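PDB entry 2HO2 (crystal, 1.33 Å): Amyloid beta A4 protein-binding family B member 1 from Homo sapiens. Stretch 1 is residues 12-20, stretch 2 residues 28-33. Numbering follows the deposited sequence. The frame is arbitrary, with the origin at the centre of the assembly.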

# COMPACT_ATOMS: atom_id res chain seq x y z
N GLN A 12 -1.47 0.78 7.22
CA GLN A 12 -0.83 1.50 8.37
C GLN A 12 0.32 0.74 9.07
O GLN A 12 0.27 -0.47 9.29
CB GLN A 12 -1.85 1.95 9.39
CG GLN A 12 -3.05 2.67 8.72
CD GLN A 12 -3.84 3.62 9.67
OE1 GLN A 12 -3.42 3.91 10.81
NE2 GLN A 12 -4.98 4.11 9.20
N ASP A 13 1.48 1.34 9.30
CA ASP A 13 2.43 0.63 10.16
C ASP A 13 2.82 1.60 11.24
O ASP A 13 2.19 2.65 11.31
CB ASP A 13 3.58 -0.00 9.41
CG ASP A 13 4.64 0.98 9.00
OD1 ASP A 13 4.48 2.19 9.20
OD2 ASP A 13 5.66 0.48 8.50
N THR A 14 3.82 1.27 12.06
CA THR A 14 4.11 2.07 13.23
C THR A 14 4.58 3.47 12.86
O THR A 14 4.28 4.44 13.57
CB THR A 14 5.09 1.33 14.19
OG1 THR A 14 6.31 1.03 13.52
CG2 THR A 14 4.47 0.05 14.67
N SER A 15 5.24 3.60 11.71
CA SER A 15 5.84 4.89 11.32
C SER A 15 4.92 5.75 10.48
O SER A 15 5.10 6.98 10.38
CB SER A 15 7.16 4.65 10.59
OG SER A 15 8.07 3.94 11.44
N GLY A 16 3.91 5.11 9.90
CA GLY A 16 2.93 5.83 9.18
C GLY A 16 2.24 4.94 8.19
O GLY A 16 2.25 3.72 8.24
N THR A 17 1.60 5.62 7.29
CA THR A 17 0.77 4.98 6.30
C THR A 17 1.51 4.87 5.00
O THR A 17 2.11 5.87 4.56
CB THR A 17 -0.43 5.85 6.15
OG1 THR A 17 -1.11 5.88 7.43
CG2 THR A 17 -1.30 5.42 5.00
N TYR A 18 1.48 3.70 4.36
CA TYR A 18 2.01 3.54 3.04
C TYR A 18 0.95 2.93 2.15
O TYR A 18 -0.17 2.69 2.56
CB TYR A 18 3.31 2.73 3.05
CG TYR A 18 3.20 1.28 3.49
CD1 TYR A 18 3.18 0.94 4.82
CD2 TYR A 18 3.11 0.28 2.55
CE1 TYR A 18 3.17 -0.38 5.21
CE2 TYR A 18 3.13 -1.03 2.92
CZ TYR A 18 3.16 -1.36 4.25
OH TYR A 18 3.16 -2.68 4.68
N TYR A 19 1.35 2.67 0.91
CA TYR A 19 0.41 2.24 -0.13
C TYR A 19 0.88 0.97 -0.79
O TYR A 19 2.07 0.81 -1.08
CB TYR A 19 0.21 3.35 -1.13
CG TYR A 19 -0.24 4.63 -0.49
CD1 TYR A 19 -1.55 4.88 -0.23
CD2 TYR A 19 0.69 5.55 -0.02
CE1 TYR A 19 -1.93 6.01 0.44
CE2 TYR A 19 0.29 6.68 0.69
CZ TYR A 19 -1.01 6.91 0.91
OH TYR A 19 -1.43 8.06 1.56
N TRP A 20 -0.06 0.08 -1.05
CA TRP A 20 0.16 -1.23 -1.65
C TRP A 20 -0.68 -1.38 -2.91
O TRP A 20 -1.92 -1.19 -2.88
CB TRP A 20 -0.24 -2.29 -0.62
CG TRP A 20 -0.27 -3.71 -1.10
CD1 TRP A 20 0.41 -4.31 -2.11
CD2 TRP A 20 -1.12 -4.70 -0.54
NE1 TRP A 20 0.07 -5.66 -2.18
CE2 TRP A 20 -0.90 -5.90 -1.26
CE3 TRP A 20 -2.08 -4.68 0.45
CZ2 TRP A 20 -1.59 -7.08 -0.98
CZ3 TRP A 20 -2.76 -5.88 0.72
CH2 TRP A 20 -2.50 -7.03 0.02
N GLN A 28 4.84 1.64 -1.62
CA GLN A 28 5.50 2.95 -1.69
C GLN A 28 4.93 3.86 -0.63
O GLN A 28 3.78 3.75 -0.20
CB GLN A 28 5.29 3.57 -3.07
CG GLN A 28 3.87 3.91 -3.45
CD GLN A 28 3.79 4.37 -4.89
OE1 GLN A 28 4.32 3.72 -5.78
NE2 GLN A 28 3.08 5.46 -5.12
N TRP A 29 5.74 4.83 -0.25
CA TRP A 29 5.34 5.86 0.69
C TRP A 29 4.54 6.99 0.05
O TRP A 29 3.74 7.62 0.69
CB TRP A 29 6.54 6.43 1.45
CG TRP A 29 7.14 5.41 2.38
CD1 TRP A 29 8.25 4.66 2.15
CD2 TRP A 29 6.64 5.02 3.66
NE1 TRP A 29 8.47 3.81 3.23
CE2 TRP A 29 7.49 3.99 4.15
CE3 TRP A 29 5.54 5.38 4.41
CZ2 TRP A 29 7.33 3.43 5.41
CZ3 TRP A 29 5.34 4.76 5.63
CH2 TRP A 29 6.22 3.78 6.08
N GLU A 30 4.80 7.28 -1.20
CA GLU A 30 4.13 8.37 -1.90
C GLU A 30 2.69 7.99 -2.21
O GLU A 30 2.42 6.91 -2.73
CB GLU A 30 4.86 8.62 -3.25
CG GLU A 30 6.26 9.02 -3.14
CD GLU A 30 7.31 7.94 -2.99
OE1 GLU A 30 6.97 6.74 -2.97
OE2 GLU A 30 8.53 8.35 -2.85
N PRO A 31 1.72 8.89 -1.96
CA PRO A 31 0.35 8.60 -2.35
C PRO A 31 0.26 8.37 -3.87
O PRO A 31 0.86 9.10 -4.65
CB PRO A 31 -0.38 9.84 -1.91
CG PRO A 31 0.38 10.39 -0.81
CD PRO A 31 1.81 10.11 -1.15
N PRO A 32 -0.51 7.37 -4.29
CA PRO A 32 -0.56 7.01 -5.67
C PRO A 32 -1.51 7.86 -6.53
O PRO A 32 -1.59 7.67 -7.75
CB PRO A 32 -1.06 5.58 -5.61
CG PRO A 32 -1.89 5.54 -4.45
CD PRO A 32 -1.22 6.42 -3.43
N GLY A 33 -2.25 8.79 -5.92
CA GLY A 33 -3.11 9.74 -6.63
C GLY A 33 -4.55 9.39 -6.28
O GLY A 33 -4.83 8.62 -5.35
O HOH W 1 2.57 8.01 3.12

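The backbones meet in a single antiparallel bridge between Tyr19 and Gln28. Both of its hydrogen bonds are present: Tyr19 N to Gln28 O and Gln28 N to Tyr19 O, each 2.9 Å, with N-H...O angles of 151° and 152°. The CA atoms of this pair lie 5.4 Å apart, and both side chains leave on the same face of the sheet. Past the bridge, a water takes over the connection, donating to Thr17 O at 2.6 Å and to Trp29 O at 2.7 Å, so two carbonyls that could not bond each other directly are joined.

Tyr19 has the largest area covered by the other stretch, 113 Å². With chi1 at -55° (m), the Tyr19 ring has both prolines over one face, their C-H groups directed at it: Pro31 CA is 3.9 Å from the Tyr19 ring centroid and Pro32 CD 3.8 Å from it, at 25° and 21° from the ring normal. Such CH-pi contacts suit proline, because its CA and CD protons carry slight positive charge beside the amide nitrogen. At the ring edge, Tyr19 CE2 approaches Trp29 O at 3.6 Å. Gln28 helps hold the following segment in place, its NE2 donating to Glu30 O at 2.9 Å.

Trp29, with 103 Å² covered, starts away from stretch 1 along CA-CB, yet its indole returns to it. Tyr18 CB sits 4.0 Å from the centroid of the Trp29 six-membered ring, 22° off the normal, and the Tyr18 ring presents its edge to the face of that ring, with centroids 5.6 Å apart and planes at 58°. The indole edge reaches the turn, where Trp29 CH2 lies 3.9 Å from Asp13 OD1. Asp13 OD1 accepts hydrogen bonds from Ser15 N at 3.0 Å and Gly16 N at 3.1 Å, fixing the turn against which the indole packs.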